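Local coordinates for protein botulinum neurotoxin type G (Clostridium botulinum, PDB 3MPP) that serves as the receptor-binding domain of a botulinum neurotoxin, attaching the toxin to the host cell surface so that the light chain can be delivered into the cytosol, at residues 40-43 / 47-50; 126-131 / 137-142; 237-242 / 311-316; 404-407 / 411-414. The protein carries 4 engineered substitutions. All coordinates share one frame; numbering follows the deposited sequence.

Contact 1 (40-43 / 47-50); sequences FKLN and NSNI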
loop_
_atom_site.group_PDB
_atom_site.type_symbol
_atom_site.label_atom_id
_atom_site.label_comp_id
_atom_site.label_asym_id
_atom_site.label_seq_id
_atom_site.Cartn_x
_atom_site.Cartn_y
_atom_site.Cartn_z
ATOM N N PHE A 40 0.959 -9.703 10.327
ATOM C CA PHE A 40 1.132 -11.152 10.205
ATOM C C PHE A 40 0.726 -11.729 8.855
ATOM O O PHE A 40 -0.161 -11.218 8.182
ATOM C CB PHE A 40 0.480 -11.948 11.366
ATOM C CG PHE A 40 -1.020 -11.898 11.396
ATOM C CD1 PHE A 40 -1.776 -12.794 10.650
ATOM C CD2 PHE A 40 -1.680 -10.991 12.217
ATOM C CE1 PHE A 40 -3.162 -12.773 10.696
ATOM C CE2 PHE A 40 -3.070 -10.954 12.263
ATOM C CZ PHE A 40 -3.817 -11.859 11.503
ATOM N N LYS A 41 1.394 -12.817 8.490
ATOM C CA LYS A 41 1.199 -13.473 7.209
ATOM C C LYS A 41 0.635 -14.879 7.428
ATOM O O LYS A 41 1.230 -15.699 8.132
ATOM C CB LYS A 41 2.545 -13.559 6.487
ATOM C CG LYS A 41 2.518 -14.125 5.067
ATOM C CD LYS A 41 3.983 -14.221 4.585
ATOM C CE LYS A 41 4.152 -14.792 3.203
ATOM N NZ LYS A 41 5.614 -14.831 2.865
ATOM N N LEU A 42 -0.512 -15.146 6.821
ATOM C CA LEU A 42 -1.086 -16.492 6.780
ATOM C C LEU A 42 -0.676 -17.190 5.492
ATOM O O LEU A 42 -0.930 -16.682 4.400
ATOM C CB LEU A 42 -2.611 -16.417 6.849
ATOM C CG LEU A 42 -3.224 -15.702 8.060
ATOM C CD1 LEU A 42 -4.731 -15.615 7.933
ATOM C CD2 LEU A 42 -2.831 -16.423 9.349
ATOM N N ASN A 43 -0.043 -18.352 5.634
ATOM C CA ASN A 43 0.317 -19.219 4.515
ATOM C C ASN A 43 -0.757 -20.289 4.353
ATOM O O ASN A 43 -1.669 -20.386 5.178
ATOM C CB ASN A 43 1.676 -19.888 4.778
ATOM C CG ASN A 43 2.813 -18.876 4.955
ATOM O OD1 ASN A 43 3.562 -18.914 5.940
ATOM N ND2 ASN A 43 2.939 -17.971 4.007
ATOM N N ASN A 47 -1.059 -25.334 9.837
ATOM C CA ASN A 47 -0.221 -24.807 10.916
ATOM C C ASN A 47 0.001 -23.312 10.849
ATOM O O ASN A 47 0.656 -22.715 11.719
ATOM C CB ASN A 47 1.087 -25.574 11.001
ATOM C CG ASN A 47 0.893 -26.939 11.639
ATOM O OD1 ASN A 47 0.424 -27.035 12.777
ATOM N ND2 ASN A 47 1.213 -27.997 10.902
ATOM N N SER A 48 -0.569 -22.703 9.819
ATOM C CA SER A 48 -0.502 -21.259 9.669
ATOM C C SER A 48 -1.833 -20.693 10.134
ATOM O O SER A 48 -2.733 -20.437 9.329
ATOM C CB SER A 48 -0.262 -20.868 8.206
ATOM O OG SER A 48 0.041 -19.476 8.125
ATOM N N ASN A 49 -1.979 -20.531 11.439
ATOM C CA ASN A 49 -3.260 -20.101 11.972
ATOM C C ASN A 49 -3.111 -19.313 13.264
ATOM O O ASN A 49 -2.113 -19.439 13.973
ATOM C CB ASN A 49 -4.164 -21.304 12.207
ATOM C CG ASN A 49 -3.743 -22.109 13.423
ATOM O OD1 ASN A 49 -2.791 -22.887 13.366
ATOM N ND2 ASN A 49 -4.438 -21.907 14.536
ATOM N N ILE A 50 -4.114 -18.490 13.546
ATOM C CA ILE A 50 -4.220 -17.777 14.809
ATOM C C ILE A 50 -5.649 -17.919 15.262
ATOM O O ILE A 50 -6.577 -17.740 14.467
ATOM C CB ILE A 50 -3.950 -16.277 14.644
ATOM C CG1 ILE A 50 -2.525 -16.032 14.141
ATOM C CG2 ILE A 50 -4.204 -15.527 15.963
ATOM C CD1 ILE A 50 -2.257 -14.582 13.796
HETATM O O HOH W 1 -3.757 -20.749 6.924
#

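Contact 2 (126-131 / 137-142); sequences IFFEYS and SDYINK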
loop_
_atom_site.group_PDB
_atom_site.type_symbol
_atom_site.label_atom_id
_atom_site.label_comp_id
_atom_site.label_asym_id
_atom_site.label_seq_id
_atom_site.Cartn_x
_atom_site.Cartn_y
_atom_site.Cartn_z
ATOM N N ILE A 126 -21.957 -9.747 0.901
ATOM C CA ILE A 126 -21.680 -8.467 0.288
ATOM C C ILE A 126 -20.181 -8.484 0.009
ATOM O O ILE A 126 -19.438 -9.151 0.720
ATOM C CB ILE A 126 -22.058 -7.317 1.237
ATOM C CG1 ILE A 126 -21.780 -5.963 0.589
ATOM C CG2 ILE A 126 -21.320 -7.447 2.557
ATOM C CD1 ILE A 126 -22.295 -4.795 1.404
ATOM N N PHE A 127 -19.735 -7.773 -1.025
ATOM C CA PHE A 127 -18.338 -7.847 -1.424
ATOM C C PHE A 127 -17.819 -6.540 -2.016
ATOM O O PHE A 127 -18.598 -5.669 -2.424
ATOM C CB PHE A 127 -18.143 -8.988 -2.433
ATOM C CG PHE A 127 -18.830 -8.756 -3.746
ATOM C CD1 PHE A 127 -18.211 -8.007 -4.740
ATOM C CD2 PHE A 127 -20.097 -9.271 -3.986
ATOM C CE1 PHE A 127 -18.830 -7.785 -5.949
ATOM C CE2 PHE A 127 -20.725 -9.054 -5.197
ATOM C CZ PHE A 127 -20.093 -8.306 -6.183
ATOM N N PHE A 128 -16.497 -6.412 -2.040
ATOM C CA PHE A 128 -15.822 -5.349 -2.769
ATOM C C PHE A 128 -14.952 -5.991 -3.844
ATOM O O PHE A 128 -14.192 -6.914 -3.552
ATOM C CB PHE A 128 -14.960 -4.501 -1.822
ATOM C CG PHE A 128 -14.048 -3.528 -2.526
ATOM C CD1 PHE A 128 -14.568 -2.436 -3.212
ATOM C CD2 PHE A 128 -12.665 -3.687 -2.481
ATOM C CE1 PHE A 128 -13.725 -1.527 -3.853
ATOM C CE2 PHE A 128 -11.828 -2.790 -3.122
ATOM C CZ PHE A 128 -12.361 -1.703 -3.811
ATOM N N GLU A 129 -15.074 -5.522 -5.085
ATOM C CA GLU A 129 -14.240 -6.033 -6.173
ATOM C C GLU A 129 -13.400 -4.913 -6.771
ATOM O O GLU A 129 -13.945 -3.866 -7.109
ATOM C CB GLU A 129 -15.105 -6.644 -7.280
ATOM C CG GLU A 129 -14.297 -7.116 -8.506
ATOM C CD GLU A 129 -15.143 -7.890 -9.521
ATOM O OE1 GLU A 129 -15.999 -8.690 -9.102
ATOM O OE2 GLU A 129 -14.947 -7.706 -10.741
ATOM N N TYR A 130 -12.085 -5.128 -6.892
ATOM C CA TYR A 130 -11.224 -4.185 -7.606
ATOM C C TYR A 130 -10.815 -4.776 -8.954
ATOM O O TYR A 130 -10.776 -5.994 -9.125
ATOM C CB TYR A 130 -9.987 -3.790 -6.775
ATOM C CG TYR A 130 -9.223 -4.964 -6.209
ATOM C CD1 TYR A 130 -8.299 -5.655 -6.985
ATOM C CD2 TYR A 130 -9.437 -5.389 -4.905
ATOM C CE1 TYR A 130 -7.600 -6.740 -6.477
ATOM C CE2 TYR A 130 -8.751 -6.466 -4.391
ATOM C CZ TYR A 130 -7.830 -7.140 -5.184
ATOM O OH TYR A 130 -7.142 -8.213 -4.668
ATOM N N SER A 131 -10.523 -3.905 -9.912
ATOM C CA SER A 131 -10.180 -4.336 -11.265
ATOM C C SER A 131 -8.870 -5.117 -11.323
ATOM O O SER A 131 -7.953 -4.870 -10.545
ATOM C CB SER A 131 -10.082 -3.121 -12.198
ATOM O OG SER A 131 -9.702 -3.509 -13.506
ATOM N N SER A 137 -2.907 -0.385 -10.347
ATOM C CA SER A 137 -3.934 -0.687 -9.365
ATOM C C SER A 137 -3.614 -0.089 -7.994
ATOM O O SER A 137 -2.492 -0.207 -7.523
ATOM C CB SER A 137 -4.047 -2.205 -9.213
ATOM O OG SER A 137 -4.875 -2.528 -8.113
ATOM N N ASP A 138 -4.607 0.521 -7.350
ATOM C CA ASP A 138 -4.467 0.998 -5.977
ATOM C C ASP A 138 -4.626 -0.149 -4.970
ATOM O O ASP A 138 -4.528 0.068 -3.760
ATOM C CB ASP A 138 -5.544 2.043 -5.662
ATOM C CG ASP A 138 -5.446 3.294 -6.540
ATOM O OD1 ASP A 138 -4.513 3.402 -7.355
ATOM O OD2 ASP A 138 -6.319 4.170 -6.409
ATOM N N TYR A 139 -4.870 -1.364 -5.457
ATOM C CA TYR A 139 -5.233 -2.472 -4.556
ATOM C C TYR A 139 -4.356 -3.727 -4.661
ATOM O O TYR A 139 -4.009 -4.340 -3.646
ATOM C CB TYR A 139 -6.704 -2.850 -4.761
ATOM C CG TYR A 139 -7.633 -1.675 -4.563
ATOM C CD1 TYR A 139 -7.968 -1.255 -3.285
ATOM C CD2 TYR A 139 -8.162 -0.976 -5.650
ATOM C CE1 TYR A 139 -8.810 -0.156 -3.075
ATOM C CE2 TYR A 139 -9.021 0.125 -5.451
ATOM C CZ TYR A 139 -9.324 0.524 -4.157
ATOM O OH TYR A 139 -10.155 1.589 -3.921
ATOM N N ILE A 140 -4.018 -4.124 -5.878
ATOM C CA ILE A 140 -3.254 -5.361 -6.063
ATOM C C ILE A 140 -1.918 -5.348 -5.332
ATOM O O ILE A 140 -1.073 -4.494 -5.592
ATOM C CB ILE A 140 -3.051 -5.680 -7.554
ATOM C CG1 ILE A 140 -4.419 -5.861 -8.219
ATOM C CG2 ILE A 140 -2.246 -6.966 -7.726
ATOM C CD1 ILE A 140 -4.357 -6.056 -9.744
ATOM N N ASN A 141 -1.743 -6.296 -4.407
ATOM C CA ASN A 141 -0.510 -6.439 -3.612
ATOM C C ASN A 141 -0.195 -5.267 -2.678
ATOM O O ASN A 141 0.918 -5.162 -2.150
ATOM C CB ASN A 141 0.717 -6.706 -4.499
ATOM C CG ASN A 141 1.850 -7.369 -3.729
ATOM O OD1 ASN A 141 1.609 -8.269 -2.918
ATOM N ND2 ASN A 141 3.092 -6.921 -3.968
ATOM N N LYS A 142 -1.176 -4.395 -2.466
ATOM C CA LYS A 142 -0.979 -3.202 -1.644
ATOM C C LYS A 142 -1.816 -3.275 -0.387
ATOM O O LYS A 142 -2.948 -3.752 -0.430
ATOM C CB LYS A 142 -1.414 -1.951 -2.415
ATOM C CG LYS A 142 -0.609 -1.693 -3.686
ATOM C CD LYS A 142 -0.954 -0.355 -4.319
ATOM C CE LYS A 142 -0.068 -0.142 -5.527
ATOM N NZ LYS A 142 -0.273 1.131 -6.266
HETATM O O HOH W 2 -7.470 -2.668 -9.035
#

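Contact 3 (237-242 / 311-316); sequences DTQYYL and NIDNIS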
loop_
_atom_site.group_PDB
_atom_site.type_symbol
_atom_site.label_atom_id
_atom_site.label_comp_id
_atom_site.label_asym_id
_atom_site.label_seq_id
_atom_site.Cartn_x
_atom_site.Cartn_y
_atom_site.Cartn_z
ATOM N N ASP A 237 18.930 2.332 2.047
ATOM C CA ASP A 237 19.738 1.199 1.618
ATOM C C ASP A 237 18.919 0.098 0.953
ATOM O O ASP A 237 19.278 -1.079 1.022
ATOM C CB ASP A 237 20.527 0.627 2.810
ATOM C CG ASP A 237 21.474 1.647 3.440
ATOM O OD1 ASP A 237 21.791 2.674 2.796
ATOM O OD2 ASP A 237 21.906 1.416 4.584
ATOM N N THR A 238 17.832 0.480 0.292
ATOM C CA THR A 238 16.930 -0.476 -0.344
ATOM C C THR A 238 16.692 -0.079 -1.801
ATOM O O THR A 238 16.408 1.089 -2.096
ATOM C CB THR A 238 15.573 -0.481 0.395
ATOM O OG1 THR A 238 15.792 -0.830 1.766
ATOM C CG2 THR A 238 14.548 -1.450 -0.261
ATOM N N GLN A 239 16.768 -1.044 -2.710
ATOM C CA GLN A 239 16.545 -0.738 -4.130
ATOM C C GLN A 239 15.083 -0.444 -4.446
ATOM O O GLN A 239 14.196 -1.223 -4.096
ATOM C CB GLN A 239 17.054 -1.870 -5.013
ATOM C CG GLN A 239 18.573 -2.077 -4.915
ATOM C CD GLN A 239 18.979 -3.389 -5.528
ATOM O OE1 GLN A 239 18.317 -4.400 -5.320
ATOM N NE2 GLN A 239 20.046 -3.381 -6.313
ATOM N N TYR A 240 14.854 0.675 -5.133
ATOM C CA TYR A 240 13.518 1.134 -5.475
ATOM C C TYR A 240 13.457 1.609 -6.918
ATOM O O TYR A 240 14.312 2.386 -7.354
ATOM C CB TYR A 240 13.147 2.348 -4.634
ATOM C CG TYR A 240 12.863 2.081 -3.174
ATOM C CD1 TYR A 240 11.907 1.144 -2.782
ATOM C CD2 TYR A 240 13.519 2.807 -2.186
ATOM C CE1 TYR A 240 11.630 0.923 -1.423
ATOM C CE2 TYR A 240 13.257 2.593 -0.832
ATOM C CZ TYR A 240 12.304 1.654 -0.461
ATOM O OH TYR A 240 12.037 1.449 0.888
ATOM N N TYR A 241 12.431 1.166 -7.637
ATOM C CA TYR A 241 12.037 1.788 -8.900
ATOM C C TYR A 241 11.110 2.960 -8.572
ATOM O O TYR A 241 10.611 3.078 -7.450
ATOM C CB TYR A 241 11.374 0.745 -9.821
ATOM C CG TYR A 241 12.335 -0.376 -10.140
ATOM C CD1 TYR A 241 13.309 -0.213 -11.121
ATOM C CD2 TYR A 241 12.305 -1.575 -9.432
ATOM C CE1 TYR A 241 14.231 -1.227 -11.408
ATOM C CE2 TYR A 241 13.224 -2.597 -9.707
ATOM C CZ TYR A 241 14.174 -2.411 -10.701
ATOM O OH TYR A 241 15.070 -3.402 -10.988
ATOM N N LEU A 242 10.894 3.839 -9.539
ATOM C CA LEU A 242 10.254 5.106 -9.251
ATOM C C LEU A 242 8.925 5.202 -9.975
ATOM O O LEU A 242 8.803 4.840 -11.151
ATOM C CB LEU A 242 11.191 6.266 -9.626
ATOM C CG LEU A 242 10.922 7.685 -9.105
ATOM C CD1 LEU A 242 10.799 7.739 -7.568
ATOM C CD2 LEU A 242 12.003 8.655 -9.599
ATOM N N ASN A 311 21.041 7.684 -4.568
ATOM C CA ASN A 311 22.002 6.945 -5.385
ATOM C C ASN A 311 21.240 6.208 -6.492
ATOM O O ASN A 311 20.054 5.901 -6.341
ATOM C CB ASN A 311 22.778 5.918 -4.545
ATOM C CG ASN A 311 23.958 6.529 -3.775
ATOM O OD1 ASN A 311 24.245 7.716 -3.879
ATOM N ND2 ASN A 311 24.646 5.696 -2.999
ATOM N N ILE A 312 21.921 5.917 -7.595
ATOM C CA ILE A 312 21.331 5.124 -8.667
ATOM C C ILE A 312 22.344 4.037 -8.985
ATOM O O ILE A 312 23.492 4.340 -9.303
ATOM C CB ILE A 312 21.097 5.957 -9.933
ATOM C CG1 ILE A 312 20.116 7.095 -9.636
ATOM C CG2 ILE A 312 20.641 5.044 -11.094
ATOM C CD1 ILE A 312 20.038 8.159 -10.752
ATOM N N ASP A 313 21.936 2.773 -8.871
ATOM C CA ASP A 313 22.925 1.693 -8.924
ATOM C C ASP A 313 22.796 0.798 -10.149
ATOM O O ASP A 313 23.424 -0.251 -10.201
ATOM C CB ASP A 313 22.891 0.835 -7.648
ATOM C CG ASP A 313 21.665 -0.078 -7.591
ATOM O OD1 ASP A 313 20.756 0.094 -8.430
ATOM O OD2 ASP A 313 21.612 -0.963 -6.708
ATOM N N ASN A 314 21.992 1.197 -11.132
ATOM C CA ASN A 314 21.868 0.385 -12.344
ATOM C C ASN A 314 22.220 1.115 -13.646
ATOM O O ASN A 314 21.777 0.731 -14.719
ATOM C CB ASN A 314 20.483 -0.278 -12.434
ATOM C CG ASN A 314 19.373 0.709 -12.753
ATOM O OD1 ASN A 314 19.484 1.899 -12.476
ATOM N ND2 ASN A 314 18.286 0.208 -13.330
ATOM N N ILE A 315 23.013 2.169 -13.552
ATOM C CA ILE A 315 23.484 2.860 -14.754
ATOM C C ILE A 315 24.798 2.278 -15.258
ATOM O O ILE A 315 25.038 2.196 -16.467
ATOM C CB ILE A 315 23.673 4.358 -14.510
ATOM C CG1 ILE A 315 22.312 5.060 -14.479
ATOM C CG2 ILE A 315 24.548 4.970 -15.609
ATOM C CD1 ILE A 315 22.374 6.473 -13.930
ATOM N N SER A 316 25.653 1.882 -14.326
ATOM C CA SER A 316 26.911 1.238 -14.684
ATOM C C SER A 316 27.505 0.619 -13.441
ATOM O O SER A 316 26.839 0.552 -12.407
ATOM C CB SER A 316 27.890 2.239 -15.285
ATOM O OG SER A 316 28.502 3.027 -14.281
#

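Contact 4 (404-407 / 411-414); sequences LRRI and INKL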
loop_
_atom_site.group_PDB
_atom_site.type_symbol
_atom_site.label_atom_id
_atom_site.label_comp_id
_atom_site.label_asym_id
_atom_site.label_seq_id
_atom_site.Cartn_x
_atom_site.Cartn_y
_atom_site.Cartn_z
ATOM N N LEU A 404 5.920 24.573 -6.307
ATOM C CA LEU A 404 5.782 25.287 -5.040
ATOM C C LEU A 404 4.826 26.470 -5.144
ATOM O O LEU A 404 4.511 27.106 -4.137
ATOM C CB LEU A 404 7.149 25.775 -4.534
ATOM C CG LEU A 404 8.110 24.642 -4.147
ATOM C CD1 LEU A 404 9.301 25.207 -3.455
ATOM C CD2 LEU A 404 7.401 23.660 -3.235
ATOM N N ARG A 405 4.391 26.790 -6.360
ATOM C CA ARG A 405 3.462 27.906 -6.552
ATOM C C ARG A 405 2.098 27.653 -5.914
ATOM O O ARG A 405 1.498 26.588 -6.083
ATOM C CB ARG A 405 3.315 28.253 -8.036
ATOM C CG ARG A 405 4.634 28.759 -8.627
ATOM C CD ARG A 405 4.466 29.337 -10.013
ATOM N NE ARG A 405 3.543 30.471 -10.063
ATOM C CZ ARG A 405 3.293 31.151 -11.177
ATOM N NH1 ARG A 405 3.915 30.799 -12.297
ATOM N NH2 ARG A 405 2.436 32.169 -11.178
ATOM N N ARG A 406 1.627 28.644 -5.171
ATOM C CA ARG A 406 0.337 28.575 -4.509
ATOM C C ARG A 406 -0.688 29.138 -5.477
ATOM O O ARG A 406 -1.242 30.209 -5.256
ATOM C CB ARG A 406 0.356 29.397 -3.214
ATOM C CG ARG A 406 1.480 29.031 -2.240
ATOM C CD ARG A 406 1.883 27.562 -2.313
ATOM N NE ARG A 406 0.751 26.647 -2.212
ATOM C CZ ARG A 406 0.802 25.356 -2.534
ATOM N NH1 ARG A 406 1.932 24.817 -2.979
ATOM N NH2 ARG A 406 -0.278 24.601 -2.417
ATOM N N ILE A 407 -0.906 28.404 -6.566
ATOM C CA ILE A 407 -1.787 28.831 -7.644
ATOM C C ILE A 407 -3.225 29.024 -7.159
ATOM O O ILE A 407 -3.907 29.966 -7.555
ATOM C CB ILE A 407 -1.734 27.802 -8.797
ATOM C CG1 ILE A 407 -0.284 27.659 -9.286
ATOM C CG2 ILE A 407 -2.650 28.209 -9.931
ATOM C CD1 ILE A 407 0.007 26.338 -9.944
ATOM N N ILE A 411 -4.732 23.547 -5.400
ATOM C CA ILE A 411 -3.729 23.222 -6.419
ATOM C C ILE A 411 -3.162 21.813 -6.239
ATOM O O ILE A 411 -2.924 21.103 -7.210
ATOM C CB ILE A 411 -2.582 24.275 -6.451
ATOM C CG1 ILE A 411 -1.679 24.058 -7.667
ATOM C CG2 ILE A 411 -1.765 24.234 -5.179
ATOM C CD1 ILE A 411 -2.438 23.794 -8.944
ATOM N N ASN A 412 -2.975 21.388 -4.996
ATOM C CA ASN A 412 -2.344 20.091 -4.760
ATOM C C ASN A 412 -3.197 18.896 -5.205
ATOM O O ASN A 412 -2.697 17.788 -5.339
ATOM C CB ASN A 412 -1.896 19.957 -3.295
ATOM C CG ASN A 412 -0.862 21.009 -2.902
ATOM O OD1 ASN A 412 -0.022 21.413 -3.718
ATOM N ND2 ASN A 412 -0.906 21.444 -1.648
ATOM N N LYS A 413 -4.483 19.122 -5.460
ATOM C CA LYS A 413 -5.331 18.038 -5.929
ATOM C C LYS A 413 -5.247 17.875 -7.447
ATOM O O LYS A 413 -5.607 16.828 -7.985
ATOM C CB LYS A 413 -6.781 18.269 -5.489
ATOM C CG LYS A 413 -6.960 18.175 -3.979
ATOM C CD LYS A 413 -8.318 18.696 -3.533
ATOM C CE LYS A 413 -8.447 18.620 -2.018
ATOM N NZ LYS A 413 -7.252 19.207 -1.349
ATOM N N LEU A 414 -4.770 18.918 -8.115
ATOM C CA LEU A 414 -4.755 19.013 -9.576
ATOM C C LEU A 414 -3.371 18.778 -10.190
ATOM O O LEU A 414 -3.261 18.302 -11.318
ATOM C CB LEU A 414 -5.191 20.423 -9.990
ATOM C CG LEU A 414 -6.515 20.967 -9.440
ATOM C CD1 LEU A 414 -6.711 22.428 -9.838
ATOM C CD2 LEU A 414 -7.683 20.115 -9.933
#

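Contact 1 (40-43 / 47-50)
Ile-50 drops its CD1 methyl straight onto the ring of Phe-40, and this is the tight half of the contact. The methyl lies 3.6 Å from the ring centroid, only 8° off the normal, so Ile-50 CD1 touches all six ring carbons almost evenly in a well-centred CH-pi contact. The two side chains come from opposite directions. With chi1 at 68°, Phe-40 CG sits between its own N and carbonyl carbon, which places the ring, and chi2 turns its face to the methyl. Leu-42 CG lies at the edge of the same ring, while Leu-42 and Ile-50 both also pack on Phe-184 of strand 181-187.

Toward Asn-43 the packing gives way to polar links; Asn-43 is partly exposed here, although Ser-48 stays buried. Asn-43 N donates to Ser-48 OG over 2.7 Å with an N-H...O angle of 158°. The hydroxyl in turn gives its proton to Asp-29 O, and these two bonds fix its rotation. A water lies 2.7 Å from Asn-43 O and 2.6 Å from Ser-48 O, spanning the gap between the two carbonyls. Strand 39-43 belongs to one sheet and strand 50-53, which follows at once, to the other, so this is a beta arch, crossing between the facing sheets of the lectin-like sandwich that makes up the N-terminal half of the receptor-binding domain.

Contact 2 (126-131 / 137-142)
Tyr-139, Tyr-130 and Phe-128 form an aromatic cluster at the end of strand 123-129, an outer strand of the seven-stranded sheet in the lectin-like N-terminal subdomain. Tyr-139 is the middle member. Phe-128 points its CZ edge at one face of the Tyr-139 ring in a T-shaped contact, with centroids 5.3 Å apart and planes at 68°. Tyr-130 meets the same residue differently: the two tyrosine planes are only 18° from parallel but slid so far apart that the rings hardly overlap. What covers the Tyr-130 face instead is the Tyr-139 methylene, CB lying 3.8 Å from the Tyr-130 centroid in a CH-pi contact. In return, Tyr-130 CB comes within 3.5 Å of Tyr-139 CD2.

Ile-140 CG1 meets the CD1-CE1 side of the Tyr-130 ring, 3.7 Å from Tyr-130 CE1. Outside the two segments, Phe-144 adds another edge-to-face partner for Tyr-139, and Ile-160 packs on both Phe-128 and Tyr-139.

The loop carrying these groups is tied down by Ser-137, whose OG accepts from the backbone N of both Tyr-139 and Ile-140, an ST motif. A water joins this hydroxyl to the other segment, 2.8 Å from Ser-137 OG and 2.7 Å from Ser-131 O.

Contact 3 (237-242 / 311-316)
At Gln-239 and Asp-313 the two backbones stand well apart, with their CA atoms 8.3 Å from each other. Strand 285-289 pairs with both strand 239-244 and strand 307-312. Gln-239 bridges the gap with its chain extended beyond CG, and its NE2 donates to Asp-313 OD2 over 2.9 Å. The bond is nearly straight, at 177°. It leaves in the amide plane of Gln-239 and lands on the syn lone pair of OD2, although the amide and carboxylate planes themselves stand 84° apart. Asp-313 CB points toward the Gln-239 segment, and chi1 at 74° sets CG between N and the carbonyl carbon.

The second carboxylate oxygen, Asp-313 OD1, is in a salt bridge with NE of Arg-284, just ahead of strand 285-289. That strong partner probably fixes the carboxylate and leaves OD2 turned to the glutamine. Gln-239 and Tyr-241 also rest on Arg-284, whose backbone N is held by the side chain of Asn-314.

Gln-239 is exposed and little area is buried: a small surface contact linking the start of strand 239-244 to the loop after strand 307-312 in the C-terminal subdomain, which has the beta-trefoil fold of the clostridial neurotoxins.

Contact 4 (404-407 / 411-414)
The guanidinium of Arg-406 meets the amide of Asn-412 at its edge, with Asn-412 CG in the guanidinium plane and the two flat groups turned 54° against each other. Ile-411 CG2 approaches obliquely, 3.2 Å from Arg-406 NH2. The polar link is slight: Arg-406 NH2 gives a weak, though fairly straight, hydrogen bond to Asn-412 OD1 at 3.5 Å. The amide nitrogen, Asn-412 ND2, lies nearer to NH2 at 3.3 Å, but both are donors and do not bond. Arg-406 leaves its backbone pointing away from the helix and comes back because the chain is bent at chi2 and chi3, with chi2 at an unusual -31°. Arg-415 places a like charge close to the guanidinium and also reaches Asn-412 OD1, so two arginines each offer this oxygen a weak bond.

Beside these polar groups the fit is apolar. Ile-407 CD1 packs 3.6 Å from Ile-411 CG1. Ile-411 divides its branches: CG1, trans to the backbone N (chi1 -170°), goes to Ile-407, and CG2 to the guanidinium. Arg-406 is the centre of an inverse gamma turn, closed by a weak bond from Ile-407 N to Arg-405 O; that same oxygen accepts from Arg-415 NH1. Ile-407 also packs on Trp-402, the inferred ganglioside-binding residue, so the loop end of this contact borders that site in the C-terminal receptor-binding subdomain.

The four contacts follow one another along the chain without overlap, and none touches another. Contacts 1 and 2 lie in the N-terminal receptor-binding subdomain with centres about 22 Å apart; strands 50-53 and 123-129 are members of the same seven-stranded sheet. Contacts 3 and 4, about 30 Å apart between centres, share the C-terminal trefoil subdomain. The longest separation, about 45 Å, runs from contact 1 to contact 4, on opposite sides of the chain's centre. Contact 2 comes within about 11 Å of contact 3 and about 13 Å of contact 4 at the nearest atoms, across the two subdomains. Contact 4 alone borders the inferred ganglioside site; the other three lie away from it.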